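Local coordinates for universal stress protein (Archaeoglobus fulgidus, PDB 6HCD) that is of unknown molecular function but belongs to the universal stress protein A family and probably takes part in the cell's response to stress, at residues V29-K34 / R40-A45; F44-A49 / R88-E93; R52-Y57 / D117-V122; H60-G65 / I74-T79; D108-A113 / R141-K146. One frame throughout, in Å; residues are numbered along the deposited sequence.

Overall arrangement
All five contacts lie within one alpha/beta domain, a mostly parallel sheet with helices on both faces. Interactions 1 and 2 share Phe44 and Ala45 of helix 36-52, and their centres lie about 11 Å apart. Interaction 3 sits beside both: Val29 N reaches Tyr57 O at 2.9 Å, and Glu93 O receives Val56 N at 2.7 Å. Interaction 5 lies on the other sheet face, its centre about 21 Å from that of interaction 2. Ser61 OG and Asp108 OD2, 2.6 Å apart, tie interaction 4 to interaction 5. The side chains of Ala30, His60 and Ile109 (interactions 1, 4 and 5) lie about 3 to 4 Å from bound unidentified ligand, probably from the crystallisation liquor.

Interaction 1 (V29-K34 / R40-A45); sequences VAVDKK and RVLRFA
Val29 is the bump and helix 36-52 supplies the hollow. Val41, Leu42 and Ala45, three residues on about one helical turn, form its walls and floor. The CB of Val29 rests on the CB of Ala45 at 4.0 Å. Its two methyls then part. Val29 CG2 goes to CG1 of Val41 at only 3.3 Å, closer than normal carbon contact, and Val29 CG1 goes to CD2 of Leu42 at 3.9 Å. The torsion explains the split: CG2 of Val29 stands anti to the backbone N, and CG1 is wedged between N and the carbonyl carbon (chi1 57°). Ala45 has no side chain beyond its CB, so the strand can come close there. The CA atoms of Val29 and Ala45 are 6.6 Å apart.

Leu42 is a second bump; the end of its side chain swings in to the strand. Leu42 CD2 lodges between two valines, since CG1 of Val31 also meets it at 3.9 Å. Leu42 stands roughly at right angles to both. The contact is wholly apolar and mostly buried.

Helix 36-52 follows strand 27-30 in a beta-alpha-beta unit that ends in strand 56-62. Val56 and Val58 of that strand touch Val29. Val122 of strand 120-128 lies under Val41 and Ala45, and Trp82, Ala83 and Ile87 of helix 70-89 also pack against Leu42.

Interaction 2 (F44-A49 / R88-E93); sequences FAAEEA and RKEGAE
Ala46 touches both Glu90 and Ala92. Ala46 CB lies 3.5 Å from the CB of Glu90 and 4.1 Å from the CB of Ala92. The Ala92 methyl bridges one helical turn: it also meets Ala49 CB at 4.1 Å and rests near Ala46 O at 3.8 Å. Ala46, Ala49 and Ala92 offer only methyls, and Glu90 only its CB, so the backbones come close, with 5.5 Å between the CA atoms of Ala46 and Ala92.

Beyond its CB, the Glu90 chain bends at chi2 (-67°), and the carboxylate ends in a salt bridge, Lys89 NZ to Glu90 OE2 at 3.0 Å, which uses the anti lone pair. The backbone O of Glu90 takes a hydrogen bond from NH1 of Arg50, on the same helix as Ala46. That bond ties the turn to helix 36-52. Ile87, in the last turn of helix 70-89, packs on both Ala46 and Ala92.

What points Ala92 at the helix is the turn before it. Gly91 has positive phi and follows the end of helix 70-89, with Gly91 N bonded to Arg88 O and Ala92 N to Ile87 O. This is a Schellman motif, and here it turns the chain from the helix toward strand 94-100.

Interaction 3 (R52-Y57 / D117-V122); sequences RGVPVY and DAIAIV
Ile119 packs against Arg52 and Val54, and almost the whole contact is made by its two ends. Ile119 CG2 lies over one face of the Arg52 guanidinium, 3.5 Å above the plane and offset to the rim near NH1. Ile119 CD1 is shared: it meets Val54 CG1 tip to tip at 4.0 Å and Arg52 CD, also at 4.0 Å. The arginine chain runs extended from CG to NE, which carries the flat group across to the isoleucine.

Beyond these tips the contact is loose. The closest CA atoms, Val54 and Ile119, are still 9.2 Å apart, and the patch lies near the surface, where Gly53 and Asp117 are exposed. The strands that follow are not neighbours in the sheet, because strand 27-30 runs between them.

The nitrogens of Arg52 are engaged by carboxylates. NE pairs with Glu48 of the same chain; NH1 and NH2 pair with Glu47 and Glu48 of the second subunit. A leucine in place of Arg52 would probably leave these glutamates without their positive mate and Ile119 without its flat cover. The methyl over one face probably limits water there, which may favour the pairing of Arg52 with those glutamates.

Interaction 4 (H60-G65 / I74-T79); sequences HSLPGG and IEAKET
His60 and Ala76 mark the closest approach of a strand and a helix, with their CA atoms 6.6 Å apart. Residues 60-62 are extended, and helix 74-79 passes over them. Both belong to the beta-alpha-beta unit of strand 56-62, helix 70-89 and strand 94-100. Alternate residues, His60 and Leu62, point their side chains at the helix.

The methyl of Ala76 is what they meet. Ala76 CB lies 3.5 Å from CD2 of His60, approaching the ring obliquely, and 4.0 Å from CD1 of Leu62. The imidazole reaches it with CG anti to the backbone N (chi1 -175°). The other methyl of Leu62, CD2, sits at the ring's edge, in its plane. Ile73 and Leu80 of the same helix pack on Leu62 and His60 respectively.

ND1 of His60 is hydrogen-bonded to the backbone O of Val31, which helps to fix the turn of the ring. A bound unidentified molecule, probably from the crystallisation liquor, lies about 3 Å from this side chain; Ser61 N is hydrogen-bonded to such a ligand. On the helix, Glu75 O takes two bonds from one residue: Thr79 N at 2.8 Å, and Thr79 OG1 at 2.9 Å from 39° above the carbonyl plane.

Interaction 5 (D108-A113 / R141-K146); sequences DIVDFA and RDVILK
Helices 105-115 and 138-146 pack side by side on one face of the sheet, where Ile109 and Val110 meet Val143 and Lys146. The axes of segments 108-113 and 141-146 come within 9.5 Å and cross at -39°, running in broadly the same direction.

Val110 makes most of the contact from its helix. It stands with CG1 anti to the backbone N and CG2 beside it (chi1 155°), so that both methyls lie against the last turn of the other helix. Val110 CG1 lies against Lys146 O at 3.6 Å. Val110 CG2 touches Val143 O at 3.9 Å and the CB of Lys146 at 4.1 Å. The methyls thus rest largely on backbone carbonyls. With alanine in place of Val110, the two methyls go, and the carbonyls of Val143 and Lys146 would probably lose their apolar cover.

These helices fit the universal stress protein fold, an alpha/beta sheet with helices on both sides; helices 36-52 and 70-89 take the other face. Ile109 and Val143 also pack on Ile121 and Ile123 of strand 120-128. They touch each other, Ile109 CD1 to Val143 CG2 at 4.2 Å, with the chains at about a right angle.

Of its side chain, Lys146 lends only CB to this contact. Its extended chain leads away, and NZ makes a salt bridge with Asp107. Phe136 of the second subunit packs on Arg141, Ile144 and Leu145 of helix 138-146.

Interaction 1 (V29-K34 / R40-A45)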
# COMPACT_ATOMS: atom_id res chain seq x y z
N VAL A 29 9.74 4.17 -5.48
CA VAL A 29 8.94 5.24 -4.93
C VAL A 29 8.62 6.21 -6.08
O VAL A 29 9.50 6.62 -6.82
CB VAL A 29 9.63 5.92 -3.73
CG1 VAL A 29 11.01 6.46 -4.07
CG2 VAL A 29 8.75 6.99 -3.14
N ALA A 30 7.32 6.49 -6.25
CA ALA A 30 6.84 7.43 -7.25
C ALA A 30 6.62 8.79 -6.58
O ALA A 30 5.91 8.88 -5.60
CB ALA A 30 5.58 6.91 -7.87
N VAL A 31 7.24 9.84 -7.13
CA VAL A 31 7.11 11.19 -6.58
C VAL A 31 6.63 12.14 -7.69
O VAL A 31 7.13 12.08 -8.81
CB VAL A 31 8.42 11.68 -5.95
CG1 VAL A 31 8.78 10.87 -4.72
CG2 VAL A 31 9.56 11.69 -6.94
N ASP A 32 5.66 13.01 -7.35
CA ASP A 32 5.14 13.97 -8.31
C ASP A 32 6.01 15.23 -8.28
O ASP A 32 6.72 15.52 -9.22
CB ASP A 32 3.66 14.25 -8.06
CG ASP A 32 3.02 15.20 -9.07
OD1 ASP A 32 3.52 15.25 -10.22
OD2 ASP A 32 2.05 15.90 -8.69
N LYS A 33 5.98 15.94 -7.15
CA LYS A 33 6.59 17.25 -7.01
C LYS A 33 7.29 17.31 -5.65
O LYS A 33 7.19 16.41 -4.84
CB LYS A 33 5.54 18.35 -7.17
CG LYS A 33 4.31 18.22 -6.28
CD LYS A 33 3.23 19.25 -6.55
CE LYS A 33 2.40 19.57 -5.33
NZ LYS A 33 1.32 20.54 -5.64
N LYS A 34 8.08 18.36 -5.43
CA LYS A 34 8.62 18.58 -4.09
C LYS A 34 7.46 19.07 -3.23
O LYS A 34 6.80 20.02 -3.58
CB LYS A 34 9.81 19.54 -4.12
CG LYS A 34 10.88 19.14 -5.13
CD LYS A 34 12.25 19.68 -4.82
CE LYS A 34 12.45 21.06 -5.40
NZ LYS A 34 12.77 21.02 -6.84
N ARG A 40 7.18 12.64 3.12
CA ARG A 40 6.67 11.57 3.99
C ARG A 40 6.74 10.23 3.25
O ARG A 40 7.11 9.20 3.85
CB ARG A 40 5.24 11.85 4.46
CG ARG A 40 5.11 12.99 5.46
CD ARG A 40 3.71 13.14 6.02
NE ARG A 40 2.71 13.41 4.99
CZ ARG A 40 2.31 14.62 4.59
NH1 ARG A 40 2.87 15.71 5.09
NH2 ARG A 40 1.33 14.72 3.72
N VAL A 41 6.40 10.26 1.96
CA VAL A 41 6.46 9.09 1.07
C VAL A 41 7.90 8.56 1.05
O VAL A 41 8.14 7.37 1.24
CB VAL A 41 5.94 9.42 -0.34
CG1 VAL A 41 6.26 8.32 -1.34
CG2 VAL A 41 4.43 9.68 -0.32
N LEU A 42 8.85 9.47 0.84
CA LEU A 42 10.27 9.12 0.71
C LEU A 42 10.82 8.60 2.04
O LEU A 42 11.59 7.66 2.04
CB LEU A 42 11.04 10.35 0.24
CG LEU A 42 10.82 10.74 -1.22
CD1 LEU A 42 11.24 12.18 -1.47
CD2 LEU A 42 11.53 9.79 -2.17
N ARG A 43 10.45 9.23 3.16
CA ARG A 43 10.91 8.79 4.48
C ARG A 43 10.43 7.36 4.75
O ARG A 43 11.19 6.54 5.27
CB ARG A 43 10.45 9.76 5.57
CG ARG A 43 11.21 11.07 5.56
CD ARG A 43 11.12 11.85 6.87
NE ARG A 43 9.76 12.31 7.10
CZ ARG A 43 9.28 13.48 6.70
NH1 ARG A 43 10.06 14.32 6.04
NH2 ARG A 43 8.03 13.82 6.95
N PHE A 44 9.18 7.04 4.39
CA PHE A 44 8.66 5.68 4.61
C PHE A 44 9.40 4.67 3.72
O PHE A 44 9.77 3.60 4.18
CB PHE A 44 7.15 5.58 4.36
CG PHE A 44 6.55 4.32 4.91
CD1 PHE A 44 6.56 3.14 4.18
CD2 PHE A 44 6.00 4.30 6.18
CE1 PHE A 44 6.00 1.99 4.69
CE2 PHE A 44 5.43 3.14 6.69
CZ PHE A 44 5.44 1.99 5.95
N ALA A 45 9.59 5.04 2.44
CA ALA A 45 10.33 4.24 1.48
C ALA A 45 11.76 3.96 1.96
O ALA A 45 12.24 2.83 1.84
CB ALA A 45 10.31 4.91 0.13

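Interaction 2 (F44-A49 / R88-E93)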
# COMPACT_ATOMS: atom_id res chain seq x y z
N PHE A 44 9.18 7.04 4.39
CA PHE A 44 8.66 5.68 4.61
C PHE A 44 9.40 4.67 3.72
O PHE A 44 9.77 3.60 4.18
CB PHE A 44 7.15 5.58 4.36
CG PHE A 44 6.55 4.32 4.91
CD1 PHE A 44 6.56 3.14 4.18
CD2 PHE A 44 6.00 4.30 6.18
CE1 PHE A 44 6.00 1.99 4.69
CE2 PHE A 44 5.43 3.14 6.69
CZ PHE A 44 5.44 1.99 5.95
N ALA A 45 9.59 5.04 2.44
CA ALA A 45 10.33 4.24 1.48
C ALA A 45 11.76 3.96 1.96
O ALA A 45 12.24 2.83 1.84
CB ALA A 45 10.31 4.91 0.13
N ALA A 46 12.44 4.98 2.48
CA ALA A 46 13.81 4.85 2.99
C ALA A 46 13.86 3.87 4.16
O ALA A 46 14.81 3.09 4.27
CB ALA A 46 14.38 6.20 3.41
N GLU A 47 12.85 3.92 5.04
CA GLU A 47 12.80 3.04 6.19
C GLU A 47 12.62 1.59 5.71
O GLU A 47 13.30 0.70 6.20
CB GLU A 47 11.71 3.52 7.15
CG GLU A 47 11.47 2.61 8.34
CD GLU A 47 10.32 3.03 9.23
OE1 GLU A 47 9.15 3.19 8.77
OE2 GLU A 47 10.59 3.19 10.41
N GLU A 48 11.72 1.37 4.75
CA GLU A 48 11.53 0.05 4.15
C GLU A 48 12.87 -0.47 3.59
O GLU A 48 13.24 -1.63 3.79
CB GLU A 48 10.49 0.12 3.03
CG GLU A 48 9.06 0.17 3.52
CD GLU A 48 8.47 -1.18 3.88
OE1 GLU A 48 9.10 -2.19 3.58
OE2 GLU A 48 7.39 -1.20 4.50
N ALA A 49 13.60 0.40 2.89
CA ALA A 49 14.85 0.06 2.22
C ALA A 49 15.94 -0.27 3.26
O ALA A 49 16.67 -1.24 3.08
CB ALA A 49 15.28 1.21 1.33
N ARG A 88 19.02 9.45 0.99
CA ARG A 88 20.38 9.32 1.52
C ARG A 88 20.46 9.90 2.93
O ARG A 88 21.08 9.30 3.81
CB ARG A 88 21.38 10.00 0.57
CG ARG A 88 21.59 9.27 -0.75
CD ARG A 88 22.42 10.12 -1.69
NE ARG A 88 22.59 9.57 -3.02
CZ ARG A 88 23.26 10.19 -3.98
NH1 ARG A 88 23.18 9.74 -5.22
NH2 ARG A 88 23.97 11.26 -3.69
N LYS A 89 19.83 11.06 3.17
CA LYS A 89 19.76 11.66 4.50
C LYS A 89 19.10 10.69 5.49
O LYS A 89 19.46 10.66 6.66
CB LYS A 89 19.03 13.00 4.44
CG LYS A 89 18.96 13.78 5.75
CD LYS A 89 17.62 13.67 6.46
CE LYS A 89 16.60 14.67 5.97
NZ LYS A 89 15.22 14.18 6.18
N GLU A 90 18.14 9.88 5.03
CA GLU A 90 17.45 8.90 5.87
C GLU A 90 18.23 7.58 5.97
O GLU A 90 17.71 6.58 6.49
CB GLU A 90 16.03 8.65 5.34
CG GLU A 90 15.12 9.86 5.51
CD GLU A 90 14.80 10.20 6.95
OE1 GLU A 90 14.48 9.26 7.71
OE2 GLU A 90 14.87 11.40 7.32
N GLY A 91 19.45 7.54 5.43
CA GLY A 91 20.37 6.43 5.63
C GLY A 91 20.17 5.26 4.68
O GLY A 91 20.62 4.16 4.97
N ALA A 92 19.52 5.51 3.54
CA ALA A 92 19.31 4.47 2.51
C ALA A 92 20.04 4.88 1.22
O ALA A 92 20.40 6.03 1.03
CB ALA A 92 17.83 4.26 2.28
N GLU A 93 20.23 3.90 0.34
CA GLU A 93 20.82 4.10 -0.98
C GLU A 93 19.67 4.43 -1.94
O GLU A 93 18.65 3.74 -1.94
CB GLU A 93 21.58 2.84 -1.39
CG GLU A 93 22.27 2.92 -2.74
CD GLU A 93 22.80 1.59 -3.24
OE1 GLU A 93 22.95 1.43 -4.47
OE2 GLU A 93 23.10 0.71 -2.40

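Interaction 3 (R52-Y57 / D117-V122)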
# COMPACT_ATOMS: atom_id res chain seq x y z
N ARG A 52 15.29 -3.67 4.83
CA ARG A 52 15.43 -4.79 3.91
C ARG A 52 16.85 -4.86 3.33
O ARG A 52 17.23 -5.89 2.79
CB ARG A 52 14.39 -4.69 2.80
CG ARG A 52 12.95 -4.84 3.28
CD ARG A 52 11.96 -4.34 2.25
NE ARG A 52 10.60 -4.33 2.73
CZ ARG A 52 9.79 -5.38 2.73
NH1 ARG A 52 10.22 -6.56 2.31
NH2 ARG A 52 8.54 -5.23 3.12
N GLY A 53 17.62 -3.77 3.44
CA GLY A 53 18.96 -3.67 2.86
C GLY A 53 18.95 -3.65 1.34
O GLY A 53 19.75 -4.33 0.69
N VAL A 54 18.03 -2.87 0.76
CA VAL A 54 17.91 -2.71 -0.69
C VAL A 54 17.90 -1.22 -1.01
O VAL A 54 17.61 -0.39 -0.14
CB VAL A 54 16.66 -3.42 -1.23
CG1 VAL A 54 16.63 -4.90 -0.83
CG2 VAL A 54 15.38 -2.74 -0.79
N PRO A 55 18.25 -0.83 -2.25
CA PRO A 55 18.19 0.56 -2.66
C PRO A 55 16.75 1.01 -2.96
O PRO A 55 15.84 0.17 -3.18
CB PRO A 55 19.04 0.61 -3.94
CG PRO A 55 18.94 -0.79 -4.52
CD PRO A 55 18.75 -1.71 -3.33
N VAL A 56 16.57 2.34 -2.98
CA VAL A 56 15.34 2.97 -3.40
C VAL A 56 15.53 3.51 -4.83
O VAL A 56 16.44 4.28 -5.08
CB VAL A 56 14.93 4.10 -2.44
CG1 VAL A 56 13.65 4.77 -2.90
CG2 VAL A 56 14.79 3.60 -1.00
N TYR A 57 14.63 3.12 -5.73
CA TYR A 57 14.56 3.71 -7.06
C TYR A 57 13.42 4.74 -7.07
O TYR A 57 12.27 4.37 -6.92
CB TYR A 57 14.28 2.65 -8.13
CG TYR A 57 15.40 1.70 -8.43
CD1 TYR A 57 16.59 1.69 -7.71
CD2 TYR A 57 15.24 0.74 -9.43
CE1 TYR A 57 17.60 0.78 -7.99
CE2 TYR A 57 16.24 -0.18 -9.72
CZ TYR A 57 17.42 -0.16 -9.00
OH TYR A 57 18.40 -1.05 -9.29
N ASP A 117 11.69 -5.75 -10.90
CA ASP A 117 11.30 -6.76 -9.92
C ASP A 117 11.24 -6.15 -8.51
O ASP A 117 11.83 -6.69 -7.57
CB ASP A 117 12.22 -7.98 -9.97
CG ASP A 117 11.68 -9.21 -9.25
OD1 ASP A 117 10.46 -9.32 -9.10
OD2 ASP A 117 12.50 -10.04 -8.84
N ALA A 118 10.53 -5.02 -8.38
CA ALA A 118 10.46 -4.25 -7.13
C ALA A 118 9.81 -5.08 -6.03
O ALA A 118 8.90 -5.90 -6.30
CB ALA A 118 9.67 -2.97 -7.36
N ILE A 119 10.27 -4.87 -4.79
CA ILE A 119 9.65 -5.49 -3.61
C ILE A 119 8.27 -4.86 -3.40
O ILE A 119 7.29 -5.53 -3.04
CB ILE A 119 10.53 -5.32 -2.36
CG1 ILE A 119 11.86 -6.08 -2.49
CG2 ILE A 119 9.77 -5.74 -1.11
CD1 ILE A 119 12.83 -5.86 -1.35
N ALA A 120 8.21 -3.53 -3.60
CA ALA A 120 6.97 -2.78 -3.45
C ALA A 120 7.11 -1.43 -4.15
O ALA A 120 8.24 -0.98 -4.45
CB ALA A 120 6.65 -2.58 -1.98
N ILE A 121 5.95 -0.83 -4.43
CA ILE A 121 5.83 0.54 -4.89
C ILE A 121 5.32 1.37 -3.71
O ILE A 121 4.35 0.99 -3.08
CB ILE A 121 4.88 0.66 -6.09
CG1 ILE A 121 5.24 -0.31 -7.22
CG2 ILE A 121 4.79 2.10 -6.57
CD1 ILE A 121 4.17 -0.40 -8.28
N VAL A 122 5.96 2.50 -3.46
CA VAL A 122 5.49 3.42 -2.42
C VAL A 122 5.01 4.69 -3.13
O VAL A 122 5.73 5.22 -3.97
CB VAL A 122 6.58 3.72 -1.38
CG1 VAL A 122 6.03 4.52 -0.22
CG2 VAL A 122 7.27 2.47 -0.90

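Interaction 4 (H60-G65 / I74-T79)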
# COMPACT_ATOMS: atom_id res chain seq x y z
N HIS A 60 9.79 9.32 -11.65
CA HIS A 60 8.81 10.28 -12.11
C HIS A 60 8.61 10.07 -13.62
O HIS A 60 9.59 9.94 -14.33
CB HIS A 60 9.23 11.72 -11.80
CG HIS A 60 8.16 12.69 -12.16
ND1 HIS A 60 7.19 13.08 -11.27
CD2 HIS A 60 7.91 13.35 -13.32
CE1 HIS A 60 6.37 13.95 -11.86
NE2 HIS A 60 6.80 14.13 -13.12
N SER A 61 7.35 10.08 -14.06
CA SER A 61 6.95 9.74 -15.42
C SER A 61 6.43 10.98 -16.16
O SER A 61 5.59 11.69 -15.63
CB SER A 61 5.90 8.67 -15.38
OG SER A 61 5.34 8.46 -16.67
N LEU A 62 6.92 11.19 -17.39
CA LEU A 62 6.37 12.16 -18.36
C LEU A 62 6.14 11.46 -19.70
O LEU A 62 6.88 10.55 -20.04
CB LEU A 62 7.36 13.31 -18.56
CG LEU A 62 7.79 14.06 -17.31
CD1 LEU A 62 9.02 14.87 -17.60
CD2 LEU A 62 6.66 14.91 -16.78
N PRO A 63 5.14 11.88 -20.52
CA PRO A 63 4.91 11.24 -21.83
C PRO A 63 6.06 11.42 -22.83
O PRO A 63 6.53 10.43 -23.41
CB PRO A 63 3.63 11.91 -22.36
CG PRO A 63 2.99 12.54 -21.14
CD PRO A 63 4.14 12.91 -20.22
N GLY A 64 6.49 12.66 -23.05
CA GLY A 64 7.71 12.96 -23.81
C GLY A 64 7.48 13.43 -25.24
O GLY A 64 8.45 13.50 -26.01
N GLY A 65 6.23 13.74 -25.60
CA GLY A 65 5.94 14.33 -26.92
C GLY A 65 6.06 15.85 -26.89
O GLY A 65 6.56 16.42 -25.93
N ILE A 74 12.83 19.60 -16.61
CA ILE A 74 13.78 20.20 -15.66
C ILE A 74 13.25 19.99 -14.24
O ILE A 74 13.96 19.51 -13.38
CB ILE A 74 14.03 21.69 -15.97
CG1 ILE A 74 14.69 21.90 -17.34
CG2 ILE A 74 14.84 22.35 -14.87
CD1 ILE A 74 15.93 21.06 -17.55
N GLU A 75 11.99 20.39 -14.01
CA GLU A 75 11.36 20.29 -12.70
C GLU A 75 11.37 18.83 -12.24
O GLU A 75 11.65 18.54 -11.10
CB GLU A 75 9.93 20.84 -12.73
CG GLU A 75 9.35 21.08 -11.35
CD GLU A 75 8.01 21.80 -11.32
OE1 GLU A 75 7.20 21.56 -12.24
OE2 GLU A 75 7.78 22.59 -10.38
N ALA A 76 11.04 17.90 -13.14
CA ALA A 76 10.98 16.49 -12.77
C ALA A 76 12.38 16.00 -12.34
O ALA A 76 12.52 15.31 -11.35
CB ALA A 76 10.42 15.69 -13.90
N LYS A 77 13.41 16.40 -13.08
CA LYS A 77 14.81 16.03 -12.77
C LYS A 77 15.21 16.60 -11.40
O LYS A 77 15.88 15.94 -10.61
CB LYS A 77 15.74 16.51 -13.89
CG LYS A 77 17.22 16.57 -13.55
CD LYS A 77 17.87 15.22 -13.41
CE LYS A 77 19.33 15.33 -13.04
NZ LYS A 77 19.52 15.53 -11.58
N GLU A 78 14.81 17.86 -11.14
CA GLU A 78 15.08 18.53 -9.86
C GLU A 78 14.37 17.77 -8.74
O GLU A 78 14.94 17.56 -7.68
CB GLU A 78 14.64 19.99 -9.91
CG GLU A 78 15.63 20.92 -10.60
CD GLU A 78 15.31 22.40 -10.46
OE1 GLU A 78 15.19 22.88 -9.31
OE2 GLU A 78 15.19 23.08 -11.51
N THR A 79 13.12 17.37 -8.96
CA THR A 79 12.35 16.62 -7.98
C THR A 79 13.08 15.31 -7.64
O THR A 79 13.18 14.95 -6.47
CB THR A 79 10.93 16.34 -8.48
OG1 THR A 79 10.30 17.60 -8.67
CG2 THR A 79 10.11 15.45 -7.56

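Interaction 5 (D108-A113 / R141-K146)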
# COMPACT_ATOMS: atom_id res chain seq x y z
N ASP A 108 3.28 3.57 -16.54
CA ASP A 108 4.71 3.73 -16.56
C ASP A 108 5.32 3.23 -15.25
O ASP A 108 6.31 2.49 -15.26
CB ASP A 108 5.08 5.20 -16.81
CG ASP A 108 6.32 5.40 -17.65
OD1 ASP A 108 6.88 4.42 -18.12
OD2 ASP A 108 6.70 6.57 -17.84
N ILE A 109 4.74 3.65 -14.12
CA ILE A 109 5.21 3.30 -12.78
C ILE A 109 5.06 1.78 -12.59
O ILE A 109 5.96 1.12 -12.10
CB ILE A 109 4.45 4.12 -11.71
CG1 ILE A 109 4.85 5.60 -11.76
CG2 ILE A 109 4.65 3.54 -10.33
CD1 ILE A 109 3.82 6.54 -11.17
N VAL A 110 3.90 1.25 -12.96
CA VAL A 110 3.57 -0.16 -12.77
C VAL A 110 4.52 -1.04 -13.60
O VAL A 110 5.06 -2.04 -13.11
CB VAL A 110 2.07 -0.40 -13.09
CG1 VAL A 110 1.77 -1.83 -13.51
CG2 VAL A 110 1.18 0.04 -11.92
N ASP A 111 4.74 -0.65 -14.86
CA ASP A 111 5.62 -1.41 -15.75
C ASP A 111 7.07 -1.34 -15.24
O ASP A 111 7.76 -2.34 -15.24
CB ASP A 111 5.52 -0.90 -17.19
CG ASP A 111 4.20 -1.24 -17.85
OD1 ASP A 111 3.44 -2.05 -17.27
OD2 ASP A 111 3.93 -0.68 -18.91
N PHE A 112 7.52 -0.15 -14.81
CA PHE A 112 8.86 0.02 -14.27
C PHE A 112 9.08 -0.92 -13.07
O PHE A 112 10.12 -1.59 -13.00
CB PHE A 112 9.10 1.47 -13.82
CG PHE A 112 10.48 1.70 -13.28
CD1 PHE A 112 11.56 1.85 -14.14
CD2 PHE A 112 10.73 1.72 -11.91
CE1 PHE A 112 12.84 2.03 -13.65
CE2 PHE A 112 12.01 1.92 -11.42
CZ PHE A 112 13.07 2.05 -12.30
N ALA A 113 8.11 -0.96 -12.15
CA ALA A 113 8.18 -1.81 -10.96
C ALA A 113 8.34 -3.28 -11.36
O ALA A 113 9.10 -4.01 -10.75
CB ALA A 113 6.97 -1.60 -10.10
N ARG A 141 -4.59 6.22 -7.75
CA ARG A 141 -5.74 5.35 -7.92
C ARG A 141 -5.42 4.22 -8.90
O ARG A 141 -5.63 3.05 -8.63
CB ARG A 141 -6.94 6.17 -8.41
CG ARG A 141 -8.18 5.35 -8.71
CD ARG A 141 -9.15 6.12 -9.62
NE ARG A 141 -10.46 5.50 -9.59
CZ ARG A 141 -10.76 4.35 -10.19
NH1 ARG A 141 -9.91 3.81 -11.04
NH2 ARG A 141 -11.91 3.75 -9.91
N ASP A 142 -4.91 4.59 -10.08
CA ASP A 142 -4.69 3.63 -11.15
C ASP A 142 -3.44 2.77 -10.86
O ASP A 142 -3.40 1.62 -11.24
CB ASP A 142 -4.62 4.33 -12.50
CG ASP A 142 -5.99 4.69 -13.07
OD1 ASP A 142 -7.04 4.43 -12.40
OD2 ASP A 142 -6.00 5.26 -14.17
N VAL A 143 -2.44 3.33 -10.18
CA VAL A 143 -1.27 2.54 -9.75
C VAL A 143 -1.74 1.43 -8.81
O VAL A 143 -1.33 0.30 -8.98
CB VAL A 143 -0.18 3.40 -9.08
CG1 VAL A 143 0.84 2.55 -8.34
CG2 VAL A 143 0.50 4.29 -10.10
N ILE A 144 -2.59 1.76 -7.83
CA ILE A 144 -3.06 0.79 -6.86
C ILE A 144 -3.78 -0.37 -7.57
O ILE A 144 -3.58 -1.52 -7.20
CB ILE A 144 -3.94 1.46 -5.79
CG1 ILE A 144 -3.14 2.44 -4.93
CG2 ILE A 144 -4.65 0.42 -4.93
CD1 ILE A 144 -4.01 3.45 -4.21
N LEU A 145 -4.61 -0.07 -8.56
CA LEU A 145 -5.44 -1.10 -9.23
C LEU A 145 -4.63 -1.89 -10.26
O LEU A 145 -4.86 -3.09 -10.44
CB LEU A 145 -6.63 -0.41 -9.89
CG LEU A 145 -7.63 0.22 -8.92
CD1 LEU A 145 -8.73 0.95 -9.66
CD2 LEU A 145 -8.22 -0.86 -8.02
N LYS A 146 -3.70 -1.22 -10.96
CA LYS A 146 -2.99 -1.82 -12.10
C LYS A 146 -1.73 -2.60 -11.66
O LYS A 146 -1.27 -3.45 -12.40
CB LYS A 146 -2.62 -0.76 -13.13
CG LYS A 146 -3.79 -0.25 -13.95
CD LYS A 146 -3.48 0.94 -14.81
CE LYS A 146 -4.65 1.35 -15.67
NZ LYS A 146 -4.21 2.12 -16.85